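Local coordinates for protein uracil-DNA glycosylase (Epstein-Barr virus, PDB 6LYJ) that belongs to the uracil-DNA glycosylase superfamily, as an enzyme of viral origin built round a central parallel beta-sheet flanked by helices, at residues Y119-L122 against H123-L126. Residues are numbered along the deposited sequence; the frame is centred on the assembly and turned at random.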
ATOM      1  N   TYR A 119       7.937  -6.861  -6.917  1.00 21.65           N
ATOM      2  CA  TYR A 119       9.165  -7.361  -7.529  1.00 17.78           C
ATOM      3  C   TYR A 119       8.967  -8.757  -8.105  1.00 19.75           C
ATOM      4  O   TYR A 119       9.505  -9.079  -9.169  1.00 19.42           O
ATOM      5  CB  TYR A 119      10.299  -7.383  -6.503  1.00 19.64           C
ATOM      6  CG  TYR A 119      10.822  -6.030  -6.078  1.00 20.68           C
ATOM      7  CD1 TYR A 119      10.477  -4.875  -6.767  1.00 13.99           C
ATOM      8  CD2 TYR A 119      11.685  -5.915  -4.995  1.00 21.08           C
ATOM      9  CE1 TYR A 119      10.953  -3.641  -6.367  1.00 13.78           C
ATOM     10  CE2 TYR A 119      12.179  -4.690  -4.599  1.00 17.42           C
ATOM     11  CZ  TYR A 119      11.814  -3.558  -5.289  1.00 14.65           C
ATOM     12  OH  TYR A 119      12.317  -2.341  -4.896  1.00 15.01           O
ATOM     13  N   ALA A 120       8.222  -9.612  -7.394  1.00 15.83           N
ATOM     14  CA  ALA A 120       8.000 -10.976  -7.867  1.00 17.13           C
ATOM     15  C   ALA A 120       7.224 -10.986  -9.177  1.00 18.22           C
ATOM     16  O   ALA A 120       7.523 -11.770 -10.086  1.00 18.71           O
ATOM     17  CB  ALA A 120       7.263 -11.792  -6.801  1.00 18.23           C
ATOM     18  N   GLU A 121       6.217 -10.118  -9.292  1.00 20.45           N
ATOM     19  CA  GLU A 121       5.469 -10.043 -10.545  1.00 21.55           C
ATOM     20  C   GLU A 121       6.319  -9.457 -11.667  1.00 20.61           C
ATOM     21  O   GLU A 121       6.242  -9.910 -12.817  1.00 20.79           O
ATOM     22  CB  GLU A 121       4.191  -9.228 -10.347  1.00 24.39           C
ATOM     23  CG  GLU A 121       3.515  -8.783 -11.642  1.00 26.37           C
ATOM     24  CD  GLU A 121       3.087  -9.934 -12.542  1.00 28.24           C
ATOM     25  OE1 GLU A 121       2.947 -11.081 -12.061  1.00 27.28           O
ATOM     26  OE2 GLU A 121       2.882  -9.681 -13.749  1.00 28.81           O
ATOM     27  N   LEU A 122       7.161  -8.473 -11.347  1.00 17.01           N
ATOM     28  CA  LEU A 122       8.083  -7.941 -12.346  1.00 19.01           C
ATOM     29  C   LEU A 122       9.029  -9.028 -12.843  1.00 24.32           C
ATOM     30  O   LEU A 122       9.315  -9.121 -14.043  1.00 23.87           O
ATOM     31  CB  LEU A 122       8.865  -6.769 -11.758  1.00 19.37           C
ATOM     32  CG  LEU A 122       8.175  -5.405 -11.756  1.00 17.89           C
ATOM     33  CD1 LEU A 122       8.802  -4.527 -10.695  1.00 15.80           C
ATOM     34  CD2 LEU A 122       8.259  -4.737 -13.115  1.00 17.50           C
ATOM     35  N   HIS A 123       9.533  -9.852 -11.923  1.00 26.27           N
ATOM     36  CA  HIS A 123      10.476 -10.907 -12.279  1.00 26.20           C
ATOM     37  C   HIS A 123       9.802 -12.000 -13.100  1.00 25.77           C
ATOM     38  O   HIS A 123      10.406 -12.547 -14.032  1.00 25.20           O
ATOM     39  CB  HIS A 123      11.097 -11.484 -11.008  1.00 24.68           C
ATOM     40  CG  HIS A 123      12.157 -12.508 -11.262  1.00 34.24           C
ATOM     41  ND1 HIS A 123      12.356 -13.590 -10.433  1.00 38.54           N
ATOM     42  CD2 HIS A 123      13.078 -12.615 -12.249  1.00 37.39           C
ATOM     43  CE1 HIS A 123      13.352 -14.323 -10.900  1.00 38.95           C
ATOM     44  NE2 HIS A 123      13.808 -13.751 -12.001  1.00 39.36           N
ATOM     45  N   ARG A 124       8.554 -12.341 -12.762  1.00 24.48           N
ATOM     46  CA  ARG A 124       7.800 -13.295 -13.572  1.00 24.69           C
ATOM     47  C   ARG A 124       7.576 -12.766 -14.985  1.00 26.84           C
ATOM     48  O   ARG A 124       7.753 -13.495 -15.969  1.00 27.32           O
ATOM     49  CB  ARG A 124       6.461 -13.615 -12.904  1.00 24.51           C
ATOM     50  CG  ARG A 124       5.604 -14.619 -13.676  1.00 22.54           C
ATOM     51  CD  ARG A 124       4.118 -14.469 -13.347  1.00 19.53           C
ATOM     52  NE  ARG A 124       3.553 -13.232 -13.881  1.00 24.77           N
ATOM     53  CZ  ARG A 124       3.222 -13.046 -15.155  1.00 26.67           C
ATOM     54  NH1 ARG A 124       3.393 -14.018 -16.039  1.00 31.12           N
ATOM     55  NH2 ARG A 124       2.715 -11.884 -15.549  1.00 25.85           N
ATOM     56  N   SER A 125       7.174 -11.499 -15.104  1.00 26.52           N
ATOM     57  CA  SER A 125       6.720 -10.963 -16.382  1.00 26.03           C
ATOM     58  C   SER A 125       7.838 -10.410 -17.258  1.00 32.76           C
ATOM     59  O   SER A 125       7.664 -10.340 -18.480  1.00 33.58           O
ATOM     60  CB  SER A 125       5.676  -9.867 -16.144  1.00 24.90           C
ATOM     61  OG  SER A 125       6.222  -8.800 -15.391  1.00 24.05           O
ATOM     62  N   LEU A 126       8.974 -10.030 -16.685  1.00 35.66           N
ATOM     63  CA  LEU A 126      10.034  -9.342 -17.422  1.00 35.25           C
ATOM     64  C   LEU A 126      11.344 -10.094 -17.247  1.00 42.18           C
ATOM     65  O   LEU A 126      11.934 -10.053 -16.148  1.00 41.93           O
ATOM     66  CB  LEU A 126      10.184  -7.893 -16.965  1.00 32.10           C
ATOM     67  CG  LEU A 126       8.973  -6.971 -17.133  1.00 34.41           C
ATOM     68  CD1 LEU A 126       9.224  -5.638 -16.447  1.00 38.34           C
ATOM     69  CD2 LEU A 126       8.656  -6.762 -18.603  1.00 32.74           C
TER
HETATM   70  O   HOH W   1       3.805  -7.357 -15.223  1.00 22.59           O
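H123 gives its backbone N to Y119 O at 2.9 Å, an i to i+4 bond of helix 113-125. Its side chain stands on the exposed side, where a polar imidazole is at ease, while its CB lies 3.4 Å from Y119 O. R124 follows with the same backbone bond, to A120 O, but its long side chain does more. It runs alongside E121, pointing the same way, and a bend at chi3 (70°) turns the guanidinium edge to the carboxylate. The grip is side-on and two-pronged: NE meets E121 OE1 at 2.9 Å, almost straight at 174°, while NH2 takes the syn lone pair of OE2 at 2.8 Å. Both oxygens lie near the guanidinium plane, although the two flat groups are twisted 31° apart. Arginine suits this place because NE and NH2 can serve both oxygens of one carboxylate. The backbone N atoms of G232 and N234 also bond to OE1 and OE2, respectively, so that the buried carboxylate is well supplied with donors; this would probably favour its charged form. S125 sends both its N and its OG to E121 O, reaching it from opposite faces of the carbonyl plane, OG at 2.8 Å. A small hydroxyl set between the backbone N and the carbonyl carbon can fold back onto the previous turn in this way, and a water bridges OG to E121 OE2. L126, the first residue to leave helical geometry, still bonds through N to L122 O, and its CD1 lies 3.6 Å from L122 CD2. These parallel leucines extend an apolar strip that meets F236 and V237 of helix 235-245. Together the contacts form the C-terminal turn of an amphipathic alpha-helix, stapled by an i to i+3 Glu-Arg salt bridge and packed on a neighbouring helix of the glycosylase fold.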